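Local coordinates for protein lectin (Pleurotus ostreatus, PDB 6T0Q) that binds galactose and N-acetyl-D-galactosamine as a fungal lectin, probably secreted and probably acting with the help of its bound calcium ions, at residues I18-R23 with T264-H269; S67-I72 with L132-D137; V213-F218 with N278-G283. All coordinates share one frame; numbering follows the deposited sequence.

How the contacts relate
Contacts 2 and 3 each pair two antiparallel strands; contact 1 has one such pair at the end of a loop. Contact 2 is buried, two inner strands joined by backbone bonds interrupted by a bulge, with apolar and water-bridged side chains. Contact 1 is partly buried, with a single bridge pair, then proline packing and a water bridge; its centre lies about 11 Å from that of contact 2, and backbone nitrogens of 18-23 probably bond to Ser-136 of 132-137. Contact 3, also partly buried, stands apart, its centre about 34 Å from that of contact 2, and carries an N-linked sugar and a calcium ion. Strands 261-265 and 273-281, consecutive in the chain, serve contacts 1 and 3.

Contact 1. Residues I18-R23 with T264-H269; sequences ITATPR and TIPNLH. Unlike the reference sequence in segment 18-23: Arg-23 (reference Ser).
Thr-264 meets Arg-23 in one antiparallel hydrogen-bonded pair, the point at which a mostly irregular contact becomes a sheet. Two bonds close the ring: Arg-23 N to Thr-264 O, 3.0 Å, and Thr-264 N to Arg-23 O, 2.8 Å, the second nearly straight with an angle of 164° at the hydrogen. Thr-264 O also takes a CA-H contact from Pro-22. Farther out, NH2 of Arg-23 bonds to Gln-26 OE1.

At Ile-265 the backbone turns its side chain away from the N-terminal loop, yet the tip returns: CD1 settles against CB of Pro-22 at 3.6 Å, and both residues also touch Val-251 of strand 249-254. Pro-266 follows with its CB pointing to the loop. Its CG lies 3.5 Å from CB of Ala-20, while CG and CD also rest against the carbonyl of Thr-21.

Asn-267 holds its CG between the backbone N and the carbonyl carbon (chi1 62°), which sets CG 3.6 Å from Ala-20 O. Its CB touches the CG2 methyl of Ile-18, and OD1 lies beside CD of Pro-22. A water donates to both Ile-18 O and Ala-20 O, and weakly accepts from Asn-267 ND2. The loop 18-22, packed on the end of strand 261-265 and the residues after it, leads into the short strand 23-24, an outermost strand of the antiparallel sheet containing 261-265 and 229-239.

Contact 2. Residues S67-I72 with L132-D137; sequences SVCATI and LVHFSD
Val-68 and Cys-69 both sit opposite His-134, so strand 67-72 spends two residues where its partner spends one: a classic beta bulge. The bond from Val-68 N to His-134 O measures 2.8 Å, and His-134 N returns a nearly straight one, 174° at the hydrogen, to Cys-69 O. Val-68 makes room for the extra residue with a helix-like psi of -53°. Its CB leans on His-134 O, and CG2 reaches the turn beyond the partner strand, 3.6 Å from Ser-136 N.

Beyond the bulge the antiparallel ladder is regular. Ala-70 pairs with Val-133 in a non-hydrogen-bonded position, where Ala-70 CA approaches Leu-132 O to 3.2 Å as a CA-H contact. Thr-71 and Leu-132 then exchange two backbone bonds.

On the face carrying Cys-69, Thr-71 and His-134, the imidazole has Thr-71 OG1 at its edge and in its plane, an oxygen placed anti to its own carbonyl carbon (chi1 -62°). At 3.7 Å from His-134 NE2, that hydroxyl does not bond directly; a water lying in the ring plane bridges the two, 2.8 Å from each atom. On the opposite face Val-133 CG1 lies over one face of the Phe-135 ring, offset toward the rim, and also 3.6 Å from Ser-67 CB. The same ring makes a cation-pi contact with Lys-65, and the Ser-67 hydroxyl bonds to Gln-106 O.

Strand 67-76 lies between 98-104 and 126-135, and the latter in turn pairs with 140-144. Val-68 packs on Val-230, and the disulfide from Cys-69 to Cys-231 bolts this sheet to strand 229-239 of the sheet that holds 261-265.

Contact 3. Residues V213-F218 with N278-G283; sequences VGSRAF and NATNGG. With CA (calcium ion), chain G; NAG (2-acetamido-2-deoxy-beta-D-glucopyranose), chain B.
Ser-215 and Thr-280, a non-hydrogen-bonded antiparallel pair, join hydroxyl to hydroxyl: OG and OG1 are 2.6 Å apart, and either may donate. Each oxygen stands anti to its own carbonyl carbon, beside the backbone N, and this shared torsion brings the two together across the strands. Asn-278, on the same face, extends its side chain with CG anti to the backbone N (chi1 166°). Its OD1 comes 3.4 Å from Ser-215 CB, while ND2 is bonded covalently to C1 of an N-acetylglucosamine. Asn-278, Ala-279 and Thr-280 thus make an Asn-X-Thr glycosylation sequon in use, and C1 of the sugar also lies 3.7 Å from Ser-215 OG.

The backbone ladder is regular. Gly-214 with Asn-281 and Arg-216 with Ala-279 each exchange two backbone bonds, tying strand 214-222 to strand 273-281 within an antiparallel sheet. Gly-214 has a phi of 144°, a region few residues other than glycine adopt.

The other face carries Arg-216, whose chain bends at chi2 (-65°), and whose NH1 gives a bond to Ser-215 O from above the carbonyl plane. NH2 forms a salt bridge with Asp-205. Farther along, Phe-218 CE1 lies 4.1 Å from Ala-279 CB.

At the end of its strand Asn-281 does two jobs. Its OD1 binds the calcium ion at 2.6 Å and accepts from Gly-283 N, which meets it from above the carboxamide plane and closes an Asx turn. Gly-283, a residue that also binds N-acetyl-D-galactosamine in this lectin, gives its O to the same calcium at 2.8 Å, and Asp-239, Asp-240 and Pro-285 supply the remaining protein ligands.

Contact 1. Residues I18-R23 with T264-H269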
ATOM      1  N   ILE A  18      20.236  -4.192  -0.391  1.00 27.17           N
ATOM      2  CA  ILE A  18      20.554  -2.790  -0.136  1.00 28.31           C
ATOM      3  C   ILE A  18      20.879  -2.632   1.343  1.00 30.33           C
ATOM      4  O   ILE A  18      19.993  -2.695   2.197  1.00 32.57           O
ATOM      5  CB  ILE A  18      19.414  -1.861  -0.561  1.00 33.67           C
ATOM      6  CG1 ILE A  18      19.221  -1.953  -2.073  1.00 38.31           C
ATOM      7  CG2 ILE A  18      19.725  -0.424  -0.150  1.00 34.32           C
ATOM      8  CD1 ILE A  18      18.094  -1.108  -2.587  1.00 42.74           C
ATOM      9  N   THR A  19      22.158  -2.445   1.650  1.00 28.14           N
ATOM     10  CA  THR A  19      22.578  -2.149   3.009  1.00 28.91           C
ATOM     11  C   THR A  19      22.748  -0.652   3.256  1.00 27.51           C
ATOM     12  O   THR A  19      22.964  -0.249   4.402  1.00 30.91           O
ATOM     13  CB  THR A  19      23.887  -2.890   3.332  1.00 33.65           C
ATOM     14  OG1 THR A  19      24.899  -2.504   2.398  1.00 28.84           O
ATOM     15  CG2 THR A  19      23.695  -4.413   3.255  1.00 36.17           C
ATOM     16  N   ALA A  20      22.652   0.180   2.217  1.00 30.35           N
ATOM     17  CA  ALA A  20      22.640   1.627   2.414  1.00 28.28           C
ATOM     18  C   ALA A  20      21.452   2.029   3.279  1.00 26.48           C
ATOM     19  O   ALA A  20      20.359   1.471   3.151  1.00 26.55           O
ATOM     20  CB  ALA A  20      22.568   2.345   1.065  1.00 23.30           C
ATOM     21  N   THR A  21      21.666   3.000   4.159  1.00 26.54           N
ATOM     22  CA  THR A  21      20.639   3.543   5.039  1.00 28.66           C
ATOM     23  C   THR A  21      20.568   5.055   4.878  1.00 25.17           C
ATOM     24  O   THR A  21      21.468   5.662   4.291  1.00 25.64           O
ATOM     25  CB  THR A  21      20.939   3.184   6.502  1.00 33.64           C
ATOM     26  OG1 THR A  21      22.237   3.684   6.846  1.00 36.05           O
ATOM     27  CG2 THR A  21      20.866   1.667   6.718  1.00 37.70           C
ATOM     28  N   PRO A  22      19.504   5.704   5.383  1.00 26.86           N
ATOM     29  CA  PRO A  22      19.361   7.157   5.186  1.00 24.99           C
ATOM     30  C   PRO A  22      20.577   7.944   5.660  1.00 29.24           C
ATOM     31  O   PRO A  22      21.252   7.575   6.621  1.00 27.46           O
ATOM     32  CB  PRO A  22      18.115   7.499   6.014  1.00 30.46           C
ATOM     33  CG  PRO A  22      17.287   6.268   5.935  1.00 25.59           C
ATOM     34  CD  PRO A  22      18.288   5.129   6.000  1.00 27.70           C
ATOM     35  N   ARG A  23      20.855   9.049   4.967  1.00 26.32           N
ATOM     36  CA  ARG A  23      22.036   9.842   5.273  1.00 27.40           C
ATOM     37  C   ARG A  23      21.812  11.287   4.848  1.00 22.12           C
ATOM     38  O   ARG A  23      20.875  11.612   4.114  1.00 20.52           O
ATOM     39  CB  ARG A  23      23.278   9.276   4.574  1.00 33.15           C
ATOM     40  CG  ARG A  23      23.171   9.284   3.060  1.00 40.58           C
ATOM     41  CD  ARG A  23      24.243   8.407   2.414  1.00 63.33           C
ATOM     42  NE  ARG A  23      25.476   9.127   2.085  1.00 78.66           N
ATOM     43  CZ  ARG A  23      25.721   9.697   0.906  1.00 83.29           C
ATOM     44  NH1 ARG A  23      24.811   9.646  -0.060  1.00 83.26           N
ATOM     45  NH2 ARG A  23      26.874  10.322   0.691  1.00 79.91           N
ATOM     46  N   THR A 264      19.047  11.772   1.949  1.00 20.44           N
ATOM     47  CA  THR A 264      18.819  10.728   0.957  1.00 18.98           C
ATOM     48  C   THR A 264      18.314   9.477   1.665  1.00 21.85           C
ATOM     49  O   THR A 264      18.885   9.066   2.679  1.00 22.89           O
ATOM     50  CB  THR A 264      20.107  10.423   0.183  1.00 24.48           C
ATOM     51  OG1 THR A 264      20.427  11.538  -0.660  1.00 24.31           O
ATOM     52  CG2 THR A 264      19.957   9.149  -0.670  1.00 22.84           C
ATOM     53  N   ILE A 265      17.240   8.892   1.142  1.00 19.21           N
ATOM     54  CA  ILE A 265      16.681   7.642   1.656  1.00 19.92           C
ATOM     55  C   ILE A 265      16.893   6.612   0.557  1.00 24.46           C
ATOM     56  O   ILE A 265      16.096   6.553  -0.387  1.00 22.57           O
ATOM     57  CB  ILE A 265      15.184   7.762   1.996  1.00 22.13           C
ATOM     58  CG1 ILE A 265      14.875   9.058   2.756  1.00 29.53           C
ATOM     59  CG2 ILE A 265      14.686   6.481   2.712  1.00 22.56           C
ATOM     60  CD1 ILE A 265      15.548   9.179   4.072  1.00 33.78           C
ATOM     61  N   PRO A 266      17.954   5.809   0.611  1.00 24.75           N
ATOM     62  CA  PRO A 266      18.279   4.912  -0.506  1.00 23.01           C
ATOM     63  C   PRO A 266      17.592   3.560  -0.432  1.00 28.16           C
ATOM     64  O   PRO A 266      17.804   2.732  -1.324  1.00 27.05           O
ATOM     65  CB  PRO A 266      19.800   4.744  -0.353  1.00 22.34           C
ATOM     66  CG  PRO A 266      19.987   4.741   1.146  1.00 27.38           C
ATOM     67  CD  PRO A 266      18.935   5.709   1.706  1.00 23.61           C
ATOM     68  N   ASN A 267      16.779   3.318   0.592  1.00 22.64           N
ATOM     69  CA  ASN A 267      16.268   1.985   0.889  1.00 27.94           C
ATOM     70  C   ASN A 267      14.772   2.030   1.172  1.00 30.44           C
ATOM     71  O   ASN A 267      14.287   1.439   2.136  1.00 26.43           O
ATOM     72  CB  ASN A 267      17.016   1.388   2.078  1.00 28.30           C
ATOM     73  CG  ASN A 267      16.833   2.207   3.347  1.00 30.75           C
ATOM     74  OD1 ASN A 267      16.590   3.414   3.292  1.00 26.60           O
ATOM     75  ND2 ASN A 267      16.936   1.551   4.498  1.00 30.89           N
ATOM     76  N   LEU A 268      14.019   2.742   0.330  1.00 25.72           N
ATOM     77  CA  LEU A 268      12.567   2.783   0.473  1.00 29.44           C
ATOM     78  C   LEU A 268      11.966   1.381   0.389  1.00 30.78           C
ATOM     79  O   LEU A 268      12.514   0.483  -0.254  1.00 26.03           O
ATOM     80  CB  LEU A 268      11.946   3.651  -0.618  1.00 21.97           C
ATOM     81  CG  LEU A 268      12.213   5.151  -0.610  1.00 22.51           C
ATOM     82  CD1 LEU A 268      11.518   5.778  -1.808  1.00 19.35           C
ATOM     83  CD2 LEU A 268      11.687   5.739   0.691  1.00 22.07           C
ATOM     84  N   HIS A 269      10.833   1.196   1.061  1.00 32.36           N
ATOM     85  CA  HIS A 269       9.989   0.049   0.774  1.00 25.57           C
ATOM     86  C   HIS A 269       9.449   0.194  -0.649  1.00 20.67           C
ATOM     87  O   HIS A 269       9.208   1.312  -1.110  1.00 24.46           O
ATOM     88  CB  HIS A 269       8.834  -0.032   1.775  1.00 29.12           C
ATOM     89  CG  HIS A 269       7.991  -1.262   1.638  1.00 25.84           C
ATOM     90  ND1 HIS A 269       6.886  -1.320   0.816  1.00 24.78           N
ATOM     91  CD2 HIS A 269       8.093  -2.483   2.221  1.00 28.02           C
ATOM     92  CE1 HIS A 269       6.340  -2.524   0.897  1.00 28.54           C
ATOM     93  NE2 HIS A 269       7.056  -3.250   1.740  1.00 28.27           N
TER
HETATM   94  O   HOH W   1      19.361  -0.770   4.243  1.00 36.82           O

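Contact 2. Residues S67-I72 with L132-D137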
ATOM      1  N   SER A  67      24.097  -0.592  -8.765  1.00 23.10           N
ATOM      2  CA  SER A  67      23.640   0.785  -8.742  1.00 27.38           C
ATOM      3  C   SER A  67      22.161   0.816  -8.379  1.00 29.87           C
ATOM      4  O   SER A  67      21.394  -0.087  -8.738  1.00 26.87           O
ATOM      5  CB  SER A  67      23.880   1.454 -10.090  1.00 31.09           C
ATOM      6  OG  SER A  67      23.491   0.609 -11.149  1.00 48.00           O
ATOM      7  N   VAL A  68      21.769   1.845  -7.640  1.00 25.60           N
ATOM      8  CA  VAL A  68      20.413   1.982  -7.122  1.00 25.94           C
ATOM      9  C   VAL A  68      19.709   3.197  -7.722  1.00 21.97           C
ATOM     10  O   VAL A  68      18.612   3.085  -8.269  1.00 23.11           O
ATOM     11  CB  VAL A  68      20.424   2.055  -5.580  1.00 24.93           C
ATOM     12  CG1 VAL A  68      19.005   2.299  -5.042  1.00 26.11           C
ATOM     13  CG2 VAL A  68      21.027   0.785  -4.992  1.00 29.20           C
ATOM     14  N   CYS A  69      20.329   4.368  -7.628  1.00 20.87           N
ATOM     15  CA  CYS A  69      19.707   5.594  -8.104  1.00 19.85           C
ATOM     16  C   CYS A  69      20.805   6.625  -8.308  1.00 23.38           C
ATOM     17  O   CYS A  69      21.961   6.404  -7.936  1.00 22.55           O
ATOM     18  CB  CYS A  69      18.639   6.091  -7.119  1.00 28.30           C
ATOM     19  SG  CYS A  69      19.230   6.338  -5.425  1.00 35.83           S
ATOM     20  N   ALA A  70      20.435   7.757  -8.919  1.00 21.14           N
ATOM     21  CA  ALA A  70      21.412   8.780  -9.274  1.00 22.74           C
ATOM     22  C   ALA A  70      20.857  10.167  -9.016  1.00 22.74           C
ATOM     23  O   ALA A  70      19.669  10.420  -9.236  1.00 20.01           O
ATOM     24  CB  ALA A  70      21.827   8.712 -10.752  1.00 20.31           C
ATOM     25  N   THR A  71      21.740  11.057  -8.565  1.00 21.04           N
ATOM     26  CA  THR A  71      21.505  12.493  -8.550  1.00 21.64           C
ATOM     27  C   THR A  71      22.207  13.084  -9.767  1.00 22.81           C
ATOM     28  O   THR A  71      23.408  12.864  -9.952  1.00 22.48           O
ATOM     29  CB  THR A  71      22.045  13.114  -7.264  1.00 24.93           C
ATOM     30  OG1 THR A  71      21.358  12.553  -6.138  1.00 26.78           O
ATOM     31  CG2 THR A  71      21.868  14.623  -7.282  1.00 22.89           C
ATOM     32  N   ILE A  72      21.468  13.808 -10.601  1.00 18.28           N
ATOM     33  CA  ILE A  72      22.005  14.325 -11.859  1.00 20.01           C
ATOM     34  C   ILE A  72      21.949  15.845 -11.845  1.00 21.14           C
ATOM     35  O   ILE A  72      20.949  16.430 -11.413  1.00 21.42           O
ATOM     36  CB  ILE A  72      21.223  13.757 -13.064  1.00 21.74           C
ATOM     37  CG1 ILE A  72      21.404  12.231 -13.134  1.00 21.84           C
ATOM     38  CG2 ILE A  72      21.648  14.434 -14.384  1.00 20.12           C
ATOM     39  CD1 ILE A  72      20.347  11.521 -13.974  1.00 22.23           C
ATOM     40  N   LEU A 132      25.808  11.403 -10.227  1.00 18.02           N
ATOM     41  CA  LEU A 132      26.293  10.826  -8.980  1.00 19.88           C
ATOM     42  C   LEU A 132      25.461   9.582  -8.686  1.00 22.36           C
ATOM     43  O   LEU A 132      24.292   9.686  -8.296  1.00 21.41           O
ATOM     44  CB  LEU A 132      26.215  11.833  -7.836  1.00 21.79           C
ATOM     45  CG  LEU A 132      26.602  11.314  -6.444  1.00 22.32           C
ATOM     46  CD1 LEU A 132      28.033  10.792  -6.431  1.00 20.13           C
ATOM     47  CD2 LEU A 132      26.427  12.421  -5.413  1.00 20.11           C
ATOM     48  N   VAL A 133      26.066   8.410  -8.876  1.00 20.98           N
ATOM     49  CA  VAL A 133      25.381   7.128  -8.728  1.00 24.27           C
ATOM     50  C   VAL A 133      25.559   6.637  -7.298  1.00 25.82           C
ATOM     51  O   VAL A 133      26.678   6.603  -6.784  1.00 24.72           O
ATOM     52  CB  VAL A 133      25.932   6.094  -9.727  1.00 24.40           C
ATOM     53  CG1 VAL A 133      25.376   4.694  -9.424  1.00 20.98           C
ATOM     54  CG2 VAL A 133      25.622   6.500 -11.165  1.00 21.06           C
ATOM     55  N   HIS A 134      24.463   6.238  -6.662  1.00 22.84           N
ATOM     56  CA  HIS A 134      24.507   5.616  -5.344  1.00 22.62           C
ATOM     57  C   HIS A 134      24.343   4.112  -5.497  1.00 25.32           C
ATOM     58  O   HIS A 134      23.465   3.655  -6.238  1.00 23.95           O
ATOM     59  CB  HIS A 134      23.423   6.198  -4.446  1.00 27.50           C
ATOM     60  CG  HIS A 134      23.519   7.683  -4.317  1.00 38.05           C
ATOM     61  ND1 HIS A 134      24.421   8.295  -3.475  1.00 40.77           N
ATOM     62  CD2 HIS A 134      22.874   8.678  -4.970  1.00 39.90           C
ATOM     63  CE1 HIS A 134      24.305   9.606  -3.591  1.00 41.91           C
ATOM     64  NE2 HIS A 134      23.373   9.865  -4.492  1.00 40.45           N
ATOM     65  N   PHE A 135      25.198   3.353  -4.812  1.00 24.17           N
ATOM     66  CA  PHE A 135      25.246   1.902  -4.927  1.00 27.04           C
ATOM     67  C   PHE A 135      24.578   1.232  -3.725  1.00 25.40           C
ATOM     68  O   PHE A 135      24.328   1.855  -2.690  1.00 24.05           O
ATOM     69  CB  PHE A 135      26.697   1.434  -5.066  1.00 27.33           C
ATOM     70  CG  PHE A 135      27.392   1.975  -6.287  1.00 25.63           C
ATOM     71  CD1 PHE A 135      27.102   1.468  -7.548  1.00 26.79           C
ATOM     72  CD2 PHE A 135      28.333   2.986  -6.178  1.00 27.04           C
ATOM     73  CE1 PHE A 135      27.731   1.960  -8.675  1.00 27.68           C
ATOM     74  CE2 PHE A 135      28.976   3.483  -7.308  1.00 25.05           C
ATOM     75  CZ  PHE A 135      28.672   2.975  -8.552  1.00 26.96           C
ATOM     76  N   SER A 136      24.296  -0.066  -3.876  1.00 25.32           N
ATOM     77  CA  SER A 136      23.549  -0.807  -2.860  1.00 27.44           C
ATOM     78  C   SER A 136      24.275  -0.885  -1.520  1.00 32.81           C
ATOM     79  O   SER A 136      23.621  -1.081  -0.491  1.00 29.03           O
ATOM     80  CB  SER A 136      23.251  -2.220  -3.366  1.00 26.13           C
ATOM     81  OG  SER A 136      24.435  -2.841  -3.833  1.00 28.29           O
ATOM     82  N   ASP A 137      25.595  -0.709  -1.494  1.00 30.46           N
ATOM     83  CA  ASP A 137      26.355  -0.818  -0.254  1.00 28.24           C
ATOM     84  C   ASP A 137      26.576   0.524   0.431  1.00 30.19           C
ATOM     85  O   ASP A 137      27.332   0.593   1.401  1.00 31.40           O
ATOM     86  CB  ASP A 137      27.707  -1.506  -0.507  1.00 35.26           C
ATOM     87  CG  ASP A 137      28.622  -0.704  -1.436  1.00 35.92           C
ATOM     88  OD1 ASP A 137      28.207   0.364  -1.940  1.00 30.93           O
ATOM     89  OD2 ASP A 137      29.764  -1.150  -1.665  1.00 33.59           O
TER
HETATM   90  O   HOH W   2      23.121  12.613  -4.010  1.00 26.87           O

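Contact 3. Residues V213-F218 with N278-G283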
ATOM      1  N   VAL A 213       3.632  26.825  22.814  1.00 29.37           N
ATOM      2  CA  VAL A 213       4.877  26.094  23.015  1.00 33.95           C
ATOM      3  C   VAL A 213       4.571  24.604  23.057  1.00 33.49           C
ATOM      4  O   VAL A 213       3.589  24.177  23.674  1.00 32.81           O
ATOM      5  CB  VAL A 213       5.562  26.550  24.317  1.00 37.00           C
ATOM      6  CG1 VAL A 213       6.810  25.702  24.601  1.00 33.72           C
ATOM      7  CG2 VAL A 213       5.897  28.040  24.256  1.00 35.42           C
ATOM      8  N   GLY A 214       5.402  23.800  22.395  1.00 26.61           N
ATOM      9  CA  GLY A 214       5.236  22.358  22.485  1.00 24.10           C
ATOM     10  C   GLY A 214       5.556  21.634  21.193  1.00 30.08           C
ATOM     11  O   GLY A 214       5.901  22.263  20.183  1.00 27.12           O
ATOM     12  N   SER A 215       5.428  20.306  21.216  1.00 23.50           N
ATOM     13  CA  SER A 215       5.759  19.452  20.086  1.00 26.47           C
ATOM     14  C   SER A 215       4.491  18.957  19.396  1.00 32.35           C
ATOM     15  O   SER A 215       3.471  18.703  20.042  1.00 28.03           O
ATOM     16  CB  SER A 215       6.604  18.258  20.536  1.00 26.83           C
ATOM     17  OG  SER A 215       7.866  18.693  21.015  1.00 29.12           O
ATOM     18  N   ARG A 216       4.573  18.825  18.072  1.00 25.36           N
ATOM     19  CA  ARG A 216       3.456  18.415  17.234  1.00 24.08           C
ATOM     20  C   ARG A 216       3.955  17.383  16.236  1.00 26.11           C
ATOM     21  O   ARG A 216       5.090  17.469  15.764  1.00 25.73           O
ATOM     22  CB  ARG A 216       2.857  19.607  16.466  1.00 19.38           C
ATOM     23  CG  ARG A 216       2.472  20.805  17.340  1.00 27.63           C
ATOM     24  CD  ARG A 216       1.337  20.426  18.286  1.00 29.57           C
ATOM     25  NE  ARG A 216       0.884  21.556  19.092  1.00 31.54           N
ATOM     26  CZ  ARG A 216       1.125  21.699  20.393  1.00 38.46           C
ATOM     27  NH1 ARG A 216       1.813  20.776  21.054  1.00 36.08           N
ATOM     28  NH2 ARG A 216       0.660  22.762  21.035  1.00 40.91           N
ATOM     29  N   ALA A 217       3.102  16.422  15.889  1.00 24.57           N
ATOM     30  CA  ALA A 217       3.492  15.388  14.940  1.00 25.28           C
ATOM     31  C   ALA A 217       2.737  15.541  13.626  1.00 28.52           C
ATOM     32  O   ALA A 217       1.607  16.042  13.590  1.00 27.01           O
ATOM     33  CB  ALA A 217       3.256  13.983  15.506  1.00 24.00           C
ATOM     34  N   PHE A 218       3.387  15.095  12.545  1.00 23.38           N
ATOM     35  CA  PHE A 218       2.878  15.196  11.182  1.00 22.39           C
ATOM     36  C   PHE A 218       3.220  13.916  10.434  1.00 25.80           C
ATOM     37  O   PHE A 218       4.311  13.369  10.608  1.00 26.27           O
ATOM     38  CB  PHE A 218       3.485  16.405  10.451  1.00 21.94           C
ATOM     39  CG  PHE A 218       3.283  17.707  11.182  1.00 20.66           C
ATOM     40  CD1 PHE A 218       4.182  18.120  12.152  1.00 21.86           C
ATOM     41  CD2 PHE A 218       2.176  18.498  10.916  1.00 19.60           C
ATOM     42  CE1 PHE A 218       3.992  19.310  12.841  1.00 22.88           C
ATOM     43  CE2 PHE A 218       1.969  19.686  11.604  1.00 24.43           C
ATOM     44  CZ  PHE A 218       2.884  20.098  12.565  1.00 26.18           C
ATOM     45  N   ASN A 278       8.254  14.978  14.000  1.00 20.94           N
ATOM     46  CA  ASN A 278       7.982  15.605  15.288  1.00 22.34           C
ATOM     47  C   ASN A 278       8.643  16.983  15.251  1.00 22.87           C
ATOM     48  O   ASN A 278       9.871  17.090  15.277  1.00 23.93           O
ATOM     49  CB  ASN A 278       8.501  14.733  16.433  1.00 26.08           C
ATOM     50  CG  ASN A 278       8.549  15.469  17.773  1.00 29.86           C
ATOM     51  OD1 ASN A 278       8.002  16.552  17.929  1.00 28.01           O
ATOM     52  ND2 ASN A 278       9.208  14.860  18.751  1.00 32.06           N
ATOM     53  N   ALA A 279       7.834  18.034  15.171  1.00 23.83           N
ATOM     54  CA  ALA A 279       8.345  19.398  15.120  1.00 25.99           C
ATOM     55  C   ALA A 279       7.959  20.117  16.402  1.00 25.74           C
ATOM     56  O   ALA A 279       6.863  19.910  16.929  1.00 26.18           O
ATOM     57  CB  ALA A 279       7.810  20.152  13.898  1.00 21.85           C
ATOM     58  N   THR A 280       8.860  20.956  16.909  1.00 25.89           N
ATOM     59  CA  THR A 280       8.691  21.577  18.217  1.00 23.89           C
ATOM     60  C   THR A 280       8.782  23.090  18.114  1.00 24.49           C
ATOM     61  O   THR A 280       9.667  23.628  17.439  1.00 24.86           O
ATOM     62  CB  THR A 280       9.740  21.062  19.208  1.00 27.54           C
ATOM     63  OG1 THR A 280       9.593  19.644  19.353  1.00 29.04           O
ATOM     64  CG2 THR A 280       9.578  21.736  20.584  1.00 26.56           C
ATOM     65  N   ASN A 281       7.857  23.769  18.783  1.00 24.44           N
ATOM     66  CA  ASN A 281       7.856  25.219  18.867  1.00 25.37           C
ATOM     67  C   ASN A 281       8.343  25.640  20.247  1.00 31.17           C
ATOM     68  O   ASN A 281       7.743  25.268  21.260  1.00 30.39           O
ATOM     69  CB  ASN A 281       6.464  25.794  18.620  1.00 22.76           C
ATOM     70  CG  ASN A 281       6.458  27.314  18.681  1.00 25.83           C
ATOM     71  OD1 ASN A 281       7.470  27.957  18.387  1.00 27.65           O
ATOM     72  ND2 ASN A 281       5.326  27.893  19.073  1.00 27.74           N
ATOM     73  N   GLY A 282       9.420  26.424  20.279  1.00 29.97           N
ATOM     74  CA  GLY A 282       9.879  27.010  21.521  1.00 31.05           C
ATOM     75  C   GLY A 282       9.120  28.244  21.952  1.00 36.72           C
ATOM     76  O   GLY A 282       9.352  28.740  23.059  1.00 35.07           O
ATOM     77  N   GLY A 283       8.221  28.736  21.113  1.00 35.26           N
ATOM     78  CA  GLY A 283       7.443  29.927  21.407  1.00 34.64           C
ATOM     79  C   GLY A 283       7.404  30.830  20.190  1.00 33.65           C
ATOM     80  O   GLY A 283       8.371  30.934  19.435  1.00 28.53           O
TER
HETATM   81 CA    CA G 404       9.137  29.464  17.129  1.00 31.38          CA
HETATM   82  C1  NAG B   1       9.367  15.465  20.044  1.00 38.73           C
HETATM   83  C2  NAG B   1       9.411  14.446  21.169  1.00 44.83           C
HETATM   84  C3  NAG B   1       9.742  15.139  22.478  1.00 53.29           C
HETATM   85  C4  NAG B   1      11.085  15.845  22.364  1.00 52.15           C
HETATM   86  C5  NAG B   1      11.132  16.784  21.155  1.00 45.13           C
HETATM   87  C6  NAG B   1      12.550  17.197  20.824  1.00 41.55           C
HETATM   88  C7  NAG B   1       8.090  12.389  21.056  1.00 46.15           C
HETATM   89  C8  NAG B   1       6.737  11.766  21.227  1.00 43.54           C
HETATM   90  N2  NAG B   1       8.165  13.704  21.282  1.00 39.74           N
HETATM   91  O3  NAG B   1       9.793  14.166  23.514  1.00 56.53           O
HETATM   92  O4  NAG B   1      11.071  16.471  23.587  1.00 60.33           O
HETATM   93  O5  NAG B   1      10.630  16.150  19.964  1.00 39.38           O
HETATM   94  O6  NAG B   1      12.723  18.601  20.928  1.00 55.49           O
HETATM   95  O7  NAG B   1       9.074  11.730  20.722  1.00 46.86           O